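Local coordinates for protein putative decarboxylase involved in desferrioxamine biosynthesis (Erwinia amylovora, PDB 5O5C) that probably decarboxylates lysine with the help of pyridoxal 5'-phosphate, as a group II decarboxylase of the desferrioxamine siderophore pathway, at residues 131-135 with 369-373; 241-246 with 275-280. One frame throughout, in Å; residues are numbered along the deposited sequence.

Interaction 1: residues 131-135 with 369-373; sequences SVDTW and TPNLV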
ATOM      1  N   SER B 131       9.343  -8.868  -3.490  1.00 19.19           N
ATOM      2  CA  SER B 131       8.962  -7.496  -3.913  1.00 23.27           C
ATOM      3  C   SER B 131       8.799  -7.390  -5.425  1.00 26.02           C
ATOM      4  O   SER B 131       9.790  -7.530  -6.162  1.00 31.06           O
ATOM      5  CB  SER B 131      10.028  -6.498  -3.464  1.00 24.08           C
ATOM      6  OG  SER B 131       9.690  -5.178  -3.885  1.00 26.42           O
ATOM      7  N   VAL B 132       7.583  -7.108  -5.902  1.00 25.49           N
ATOM      8  CA  VAL B 132       7.260  -7.177  -7.335  1.00 22.22           C
ATOM      9  C   VAL B 132       7.460  -5.877  -8.121  1.00 24.60           C
ATOM     10  O   VAL B 132       6.958  -5.744  -9.231  1.00 20.93           O
ATOM     11  CB  VAL B 132       5.841  -7.708  -7.600  1.00 24.81           C
ATOM     12  CG1 VAL B 132       5.624  -9.028  -6.889  1.00 25.23           C
ATOM     13  CG2 VAL B 132       4.767  -6.718  -7.190  1.00 25.81           C
ATOM     14  N   ASP B 133       8.211  -4.937  -7.552  1.00 26.04           N
ATOM     15  CA  ASP B 133       8.664  -3.783  -8.275  1.00 27.12           C
ATOM     16  C   ASP B 133       9.680  -4.142  -9.366  1.00 26.13           C
ATOM     17  O   ASP B 133       9.612  -3.572 -10.447  1.00 23.52           O
ATOM     18  CB  ASP B 133       9.163  -2.685  -7.348  1.00 31.59           C
ATOM     19  CG  ASP B 133      10.280  -3.115  -6.460  1.00 34.87           C
ATOM     20  OD1 ASP B 133      10.314  -4.303  -6.072  1.00 42.86           O
ATOM     21  OD2 ASP B 133      11.134  -2.270  -6.156  1.00 39.40           O
ATOM     22  N   THR B 134      10.551  -5.119  -9.114  1.00 24.72           N
ATOM     23  CA  THR B 134      11.534  -5.507 -10.106  1.00 26.62           C
ATOM     24  C   THR B 134      11.635  -6.992 -10.310  1.00 23.04           C
ATOM     25  O   THR B 134      11.382  -7.812  -9.429  1.00 25.64           O
ATOM     26  CB  THR B 134      12.973  -4.980  -9.782  1.00 25.67           C
ATOM     27  OG1 THR B 134      13.423  -5.574  -8.561  1.00 27.41           O
ATOM     28  CG2 THR B 134      13.011  -3.491  -9.661  1.00 22.61           C
ATOM     29  N   TRP B 135      12.082  -7.359 -11.484  1.00 25.01           N
ATOM     30  CA  TRP B 135      12.243  -8.794 -11.778  1.00 24.77           C
ATOM     31  C   TRP B 135      13.270  -9.428 -10.797  1.00 24.39           C
ATOM     32  O   TRP B 135      13.053 -10.553 -10.253  1.00 24.78           O
ATOM     33  CB  TRP B 135      12.578  -9.027 -13.236  1.00 26.60           C
ATOM     34  CG  TRP B 135      13.294 -10.262 -13.468  1.00 30.72           C
ATOM     35  CD1 TRP B 135      14.649 -10.443 -13.408  1.00 34.48           C
ATOM     36  CD2 TRP B 135      12.737 -11.509 -13.767  1.00 30.61           C
ATOM     37  NE1 TRP B 135      14.953 -11.718 -13.652  1.00 29.43           N
ATOM     38  CE2 TRP B 135      13.797 -12.405 -13.889  1.00 33.64           C
ATOM     39  CE3 TRP B 135      11.437 -11.948 -14.030  1.00 25.64           C
ATOM     40  CZ2 TRP B 135      13.606 -13.716 -14.210  1.00 30.30           C
ATOM     41  CZ3 TRP B 135      11.253 -13.194 -14.304  1.00 33.18           C
ATOM     42  CH2 TRP B 135      12.331 -14.102 -14.413  1.00 36.48           C
ATOM     43  N   THR B 369      14.323  -6.859 -19.531  1.00 33.76           N
ATOM     44  CA  THR B 369      13.970  -7.083 -18.126  1.00 30.02           C
ATOM     45  C   THR B 369      12.608  -6.453 -17.700  1.00 31.46           C
ATOM     46  O   THR B 369      12.467  -5.212 -17.663  1.00 31.78           O
ATOM     47  CB  THR B 369      15.121  -6.678 -17.162  1.00 28.11           C
ATOM     48  OG1 THR B 369      14.744  -7.017 -15.810  1.00 29.14           O
ATOM     49  CG2 THR B 369      15.468  -5.189 -17.221  1.00 29.83           C
ATOM     50  N   PRO B 370      11.590  -7.297 -17.390  1.00 28.88           N
ATOM     51  CA  PRO B 370      10.326  -6.754 -16.877  1.00 27.12           C
ATOM     52  C   PRO B 370      10.382  -6.191 -15.446  1.00 22.98           C
ATOM     53  O   PRO B 370      10.414  -6.964 -14.475  1.00 20.10           O
ATOM     54  CB  PRO B 370       9.391  -7.955 -16.935  1.00 29.93           C
ATOM     55  CG  PRO B 370      10.281  -9.137 -16.803  1.00 31.86           C
ATOM     56  CD  PRO B 370      11.500  -8.753 -17.567  1.00 30.27           C
ATOM     57  N   ASN B 371      10.438  -4.864 -15.352  1.00 19.50           N
ATOM     58  CA  ASN B 371      10.319  -4.113 -14.106  1.00 21.54           C
ATOM     59  C   ASN B 371       9.006  -3.344 -13.929  1.00 19.35           C
ATOM     60  O   ASN B 371       8.863  -2.256 -14.458  1.00 23.66           O
ATOM     61  CB  ASN B 371      11.446  -3.106 -13.968  1.00 21.03           C
ATOM     62  CG  ASN B 371      12.803  -3.764 -13.859  1.00 23.65           C
ATOM     63  OD1 ASN B 371      12.967  -4.819 -13.204  1.00 22.37           O
ATOM     64  ND2 ASN B 371      13.770  -3.177 -14.541  1.00 18.07           N
ATOM     65  N   LEU B 372       8.109  -3.852 -13.096  1.00 20.28           N
ATOM     66  CA  LEU B 372       6.770  -3.248 -12.956  1.00 21.49           C
ATOM     67  C   LEU B 372       6.785  -1.893 -12.258  1.00 22.72           C
ATOM     68  O   LEU B 372       5.850  -1.094 -12.458  1.00 23.59           O
ATOM     69  CB  LEU B 372       5.806  -4.213 -12.279  1.00 24.21           C
ATOM     70  CG  LEU B 372       5.641  -5.624 -12.860  1.00 25.05           C
ATOM     71  CD1 LEU B 372       4.701  -6.457 -11.988  1.00 28.56           C
ATOM     72  CD2 LEU B 372       5.113  -5.653 -14.276  1.00 27.46           C
ATOM     73  N   VAL B 373       7.837  -1.605 -11.469  1.00 24.26           N
ATOM     74  CA  VAL B 373       8.072  -0.256 -10.919  1.00 26.52           C
ATOM     75  C   VAL B 373       7.916   0.843 -11.990  1.00 28.52           C
ATOM     76  O   VAL B 373       7.402   1.914 -11.704  1.00 23.09           O
ATOM     77  CB  VAL B 373       9.408  -0.112 -10.106  1.00 27.99           C
ATOM     78  CG1 VAL B 373      10.607   0.212 -10.992  1.00 28.73           C
ATOM     79  CG2 VAL B 373       9.271   0.965  -9.034  1.00 29.08           C
TER
HETATM   80  O   HOH W   1       8.733  -6.462 -11.650  1.00 45.68           O

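Interaction 2: residues 241-246 with 275-280; sequences RYRMDV and FGSIDP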
ATOM      1  N   ARG B 241     -32.559   7.649  -9.719  1.00 27.62           N
ATOM      2  CA  ARG B 241     -31.844   6.394  -9.358  1.00 29.27           C
ATOM      3  C   ARG B 241     -30.373   6.546  -8.892  1.00 28.65           C
ATOM      4  O   ARG B 241     -29.567   5.578  -8.935  1.00 25.98           O
ATOM      5  CB  ARG B 241     -31.936   5.394 -10.506  1.00 30.28           C
ATOM      6  CG  ARG B 241     -33.362   4.920 -10.731  1.00 36.11           C
ATOM      7  CD  ARG B 241     -33.486   4.170 -12.040  1.00 36.59           C
ATOM      8  NE  ARG B 241     -33.000   2.828 -11.850  1.00 37.14           N
ATOM      9  CZ  ARG B 241     -32.788   1.924 -12.799  1.00 41.87           C
ATOM     10  NH1 ARG B 241     -32.967   2.192 -14.095  1.00 43.65           N
ATOM     11  NH2 ARG B 241     -32.353   0.715 -12.430  1.00 44.66           N
ATOM     12  N   TYR B 242     -30.028   7.762  -8.456  1.00 28.07           N
ATOM     13  CA  TYR B 242     -28.734   8.078  -7.889  1.00 27.56           C
ATOM     14  C   TYR B 242     -27.506   7.834  -8.803  1.00 28.85           C
ATOM     15  O   TYR B 242     -26.375   7.692  -8.312  1.00 23.61           O
ATOM     16  CB  TYR B 242     -28.597   7.343  -6.555  1.00 29.25           C
ATOM     17  CG  TYR B 242     -29.662   7.780  -5.569  1.00 28.88           C
ATOM     18  CD1 TYR B 242     -29.519   8.980  -4.849  1.00 26.46           C
ATOM     19  CD2 TYR B 242     -30.838   7.058  -5.424  1.00 28.56           C
ATOM     20  CE1 TYR B 242     -30.493   9.425  -3.981  1.00 25.57           C
ATOM     21  CE2 TYR B 242     -31.832   7.489  -4.536  1.00 29.97           C
ATOM     22  CZ  TYR B 242     -31.656   8.678  -3.822  1.00 29.10           C
ATOM     23  OH  TYR B 242     -32.607   9.064  -2.918  1.00 24.93           O
ATOM     24  N   ARG B 243     -27.772   7.764 -10.104  1.00 26.21           N
ATOM     25  CA  ARG B 243     -26.785   7.774 -11.170  1.00 28.72           C
ATOM     26  C   ARG B 243     -26.536   9.177 -11.619  1.00 29.53           C
ATOM     27  O   ARG B 243     -27.489   9.978 -11.681  1.00 27.60           O
ATOM     28  CB  ARG B 243     -27.288   7.028 -12.401  1.00 29.73           C
ATOM     29  CG  ARG B 243     -27.703   5.607 -12.144  1.00 31.04           C
ATOM     30  CD  ARG B 243     -28.244   4.954 -13.407  1.00 32.94           C
ATOM     31  NE  ARG B 243     -28.706   3.613 -13.124  1.00 33.57           N
ATOM     32  CZ  ARG B 243     -29.532   2.889 -13.881  1.00 37.94           C
ATOM     33  NH1 ARG B 243     -30.037   3.360 -15.024  1.00 45.59           N
ATOM     34  NH2 ARG B 243     -29.882   1.682 -13.475  1.00 33.64           N
ATOM     35  N   MET B 244     -25.278   9.477 -11.948  1.00 24.20           N
ATOM     36  CA  MET B 244     -24.930  10.748 -12.502  1.00 28.36           C
ATOM     37  C   MET B 244     -25.790  11.126 -13.725  1.00 24.67           C
ATOM     38  O   MET B 244     -25.938  10.373 -14.668  1.00 23.40           O
ATOM     39  CB  MET B 244     -23.453  10.786 -12.893  1.00 31.37           C
ATOM     40  CG  MET B 244     -23.033  12.090 -13.544  1.00 35.58           C
ATOM     41  SD  MET B 244     -21.384  11.987 -14.210  1.00 41.54           S
ATOM     42  CE  MET B 244     -21.237  13.574 -14.901  1.00 43.32           C
ATOM     43  N   ASP B 245     -26.310  12.340 -13.717  1.00 27.59           N
ATOM     44  CA  ASP B 245     -27.183  12.811 -14.796  1.00 25.60           C
ATOM     45  C   ASP B 245     -26.399  13.459 -15.921  1.00 22.87           C
ATOM     46  O   ASP B 245     -25.823  14.509 -15.741  1.00 21.70           O
ATOM     47  CB  ASP B 245     -28.161  13.802 -14.213  1.00 31.21           C
ATOM     48  CG  ASP B 245     -29.183  14.286 -15.228  1.00 31.70           C
ATOM     49  OD1 ASP B 245     -28.960  14.201 -16.460  1.00 33.47           O
ATOM     50  OD2 ASP B 245     -30.203  14.777 -14.760  1.00 37.17           O
ATOM     51  N   VAL B 246     -26.418  12.858 -17.093  1.00 27.12           N
ATOM     52  CA  VAL B 246     -25.570  13.296 -18.203  1.00 29.61           C
ATOM     53  C   VAL B 246     -25.981  14.639 -18.783  1.00 28.82           C
ATOM     54  O   VAL B 246     -25.134  15.366 -19.250  1.00 23.29           O
ATOM     55  CB  VAL B 246     -25.466  12.257 -19.332  1.00 34.91           C
ATOM     56  CG1 VAL B 246     -25.096  10.900 -18.765  1.00 37.22           C
ATOM     57  CG2 VAL B 246     -26.771  12.140 -20.130  1.00 42.60           C
ATOM     58  N   PHE B 275     -24.822   3.936  -2.604  1.00 23.03           N
ATOM     59  CA  PHE B 275     -26.034   3.490  -3.341  1.00 25.05           C
ATOM     60  C   PHE B 275     -25.780   2.287  -4.251  1.00 25.51           C
ATOM     61  O   PHE B 275     -26.734   1.542  -4.635  1.00 23.82           O
ATOM     62  CB  PHE B 275     -26.611   4.653  -4.191  1.00 24.29           C
ATOM     63  CG  PHE B 275     -27.348   5.677  -3.369  1.00 24.95           C
ATOM     64  CD1 PHE B 275     -26.664   6.758  -2.775  1.00 24.66           C
ATOM     65  CD2 PHE B 275     -28.710   5.506  -3.094  1.00 23.61           C
ATOM     66  CE1 PHE B 275     -27.313   7.643  -1.950  1.00 25.35           C
ATOM     67  CE2 PHE B 275     -29.367   6.397  -2.269  1.00 25.22           C
ATOM     68  CZ  PHE B 275     -28.668   7.461  -1.680  1.00 26.36           C
ATOM     69  N   GLY B 276     -24.503   2.036  -4.561  1.00 23.42           N
ATOM     70  CA  GLY B 276     -24.167   0.963  -5.494  1.00 21.81           C
ATOM     71  C   GLY B 276     -24.625   1.263  -6.908  1.00 21.03           C
ATOM     72  O   GLY B 276     -24.863   0.352  -7.705  1.00 22.78           O
ATOM     73  N   SER B 277     -24.797   2.545  -7.191  1.00 19.96           N
ATOM     74  CA  SER B 277     -25.416   3.008  -8.403  1.00 19.28           C
ATOM     75  C   SER B 277     -24.295   3.075  -9.456  1.00 21.05           C
ATOM     76  O   SER B 277     -23.142   3.291  -9.129  1.00 21.85           O
ATOM     77  CB  SER B 277     -26.144   4.340  -8.131  1.00 19.04           C
ATOM     78  OG  SER B 277     -25.285   5.406  -7.624  1.00 17.47           O
ATOM     79  N   ILE B 278     -24.669   2.875 -10.708  1.00 20.00           N
ATOM     80  CA  ILE B 278     -23.746   2.759 -11.822  1.00 21.46           C
ATOM     81  C   ILE B 278     -24.065   3.964 -12.684  1.00 21.60           C
ATOM     82  O   ILE B 278     -25.191   4.042 -13.190  1.00 23.44           O
ATOM     83  CB  ILE B 278     -23.970   1.432 -12.591  1.00 19.88           C
ATOM     84  CG1 ILE B 278     -23.440   0.239 -11.757  1.00 20.15           C
ATOM     85  CG2 ILE B 278     -23.274   1.452 -13.944  1.00 23.58           C
ATOM     86  CD1 ILE B 278     -24.088  -1.102 -12.039  1.00 19.94           C
ATOM     87  N   ASP B 279     -23.117   4.899 -12.792  1.00 20.49           N
ATOM     88  CA  ASP B 279     -23.232   6.029 -13.721  1.00 24.10           C
ATOM     89  C   ASP B 279     -23.369   5.481 -15.198  1.00 24.07           C
ATOM     90  O   ASP B 279     -23.017   4.325 -15.478  1.00 25.90           O
ATOM     91  CB  ASP B 279     -22.055   7.017 -13.574  1.00 25.76           C
ATOM     92  CG  ASP B 279     -21.976   7.724 -12.176  1.00 28.57           C
ATOM     93  OD1 ASP B 279     -22.957   7.762 -11.417  1.00 29.04           O
ATOM     94  OD2 ASP B 279     -20.882   8.245 -11.829  1.00 26.68           O
ATOM     95  N   PRO B 280     -23.957   6.270 -16.112  1.00 26.96           N
ATOM     96  CA  PRO B 280     -24.216   5.812 -17.534  1.00 23.92           C
ATOM     97  C   PRO B 280     -22.940   5.899 -18.320  1.00 23.29           C
ATOM     98  O   PRO B 280     -22.522   7.003 -18.723  1.00 24.15           O
ATOM     99  CB  PRO B 280     -25.253   6.816 -18.074  1.00 22.65           C
ATOM    100  CG  PRO B 280     -25.360   7.866 -17.076  1.00 26.04           C
ATOM    101  CD  PRO B 280     -24.677   7.521 -15.786  1.00 24.61           C
TER
HETATM  102  O   HOH W   2     -23.719   8.508  -8.961  1.00 46.52           O

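Interaction 1: residues 131-135 with 369-373
The side chain of N371 starts out beside its own backbone N (chi1 -64°), and rotation about CB-CG (chi2 -39°) turns OD1 to the backbone N of W135. The resulting hydrogen bond from W135 N to N371 OD1, 3.2 Å, is nearly straight and lies in the amide plane of the asparagine; CB of T134 rests against the same oxygen at 3.4 Å. W135 has CG anti to the backbone N (chi1 155°), which carries the indole away while CB stays close to P370 O at 3.2 Å. The two side chains, W135 and P370, then lie alongside each other, pointing the same way, with W135 CE3 4.1 Å from P370 CG.

The other end of the contact is held by backbone. V373 N donates to D133 O, 2.8 Å, and CB of V373 packs on CB of D133 at 3.8 Å. Water 1 links the loops further, donating a hydrogen bond to V132 O and accepting one from L372 N at 3.0 Å.

This is loop-to-loop packing near the dimer interface. The D133 side chain is about 6 Å from a bound pyridoxal phosphate, probably that of the second subunit, since nearby T380 is a binding-site residue for a cofactor not bound to this chain. Helix 140-156 lies against V132, P370 and L372, and F462 and P64 of the second subunit pack on W135 and P370. Thus the loop after helix 116-128 is joined to the one between strand 339-343 and helix 385-394.

Interaction 2: residues 241-246 with 275-280
The rings of Y242 and F275 lie face to face, centroids 3.8 Å apart and planes at 12°, with F275 CE2 over the centre of the tyrosine ring and Y242 CG above the phenylalanine ring toward its rim. The setting is the large domain of a fold type I pyridoxal phosphate enzyme, where these two loops run from strands of the seven-stranded sheet into helices 246-258 and 281-290. Y242 also meets the ring of Y238, while H428 forms an edge-to-face pair with F275. Within 241-246 the guanidinium groups of R241 and R243 lie one over the other, R243 CZ 3.5 Å above the plane of R241; they gather round E431, which forms a salt bridge with R243 and a long, weak ion pair with R241.

Between the stack and the helix starts, polar groups stitch the loops together. S277 OG sits between its backbone N and carbonyl carbon (chi1 58°) and donates to Y242 O at 2.6 Å, from above the carbonyl plane. M244 N gives a straight bond to D279 OD1, 2.9 Å, again from above the plane of the acceptor group. Water 2 donates to both Y242 O and D279 OD1, so each of these oxygens receives two bonds; D279 OD2 is taken by T269 N, which fixes the carboxylate from its other oxygen.

R243 runs extended from CG to NE past I278 O, 3.1 Å from its CG. At the helix starts, P280 CG presses on V246 CG1 at 3.5 Å, tighter than usual for two carbons.

How the interactions relate
Both contacts join loops that lead into helices, and both are partly buried, yet their surroundings differ. Interaction 1 lies farther out, its centre about 25 Å from that of the chain, where the second subunit touches it; interaction 2 lies at about 17 Å and meets no other chain of the assembly. Their centres are about 38 Å apart and they do not touch, although 241-246 and 275-280 fall within the chain enclosed by interaction 1. They hold different elements of the family domain. One backbone bond and one to an asparagine side chain cross interaction 1, whereas in interaction 2 a carboxylate and a serine hydroxyl bond across to backbone, beside an aromatic stack. A bridging water serves each.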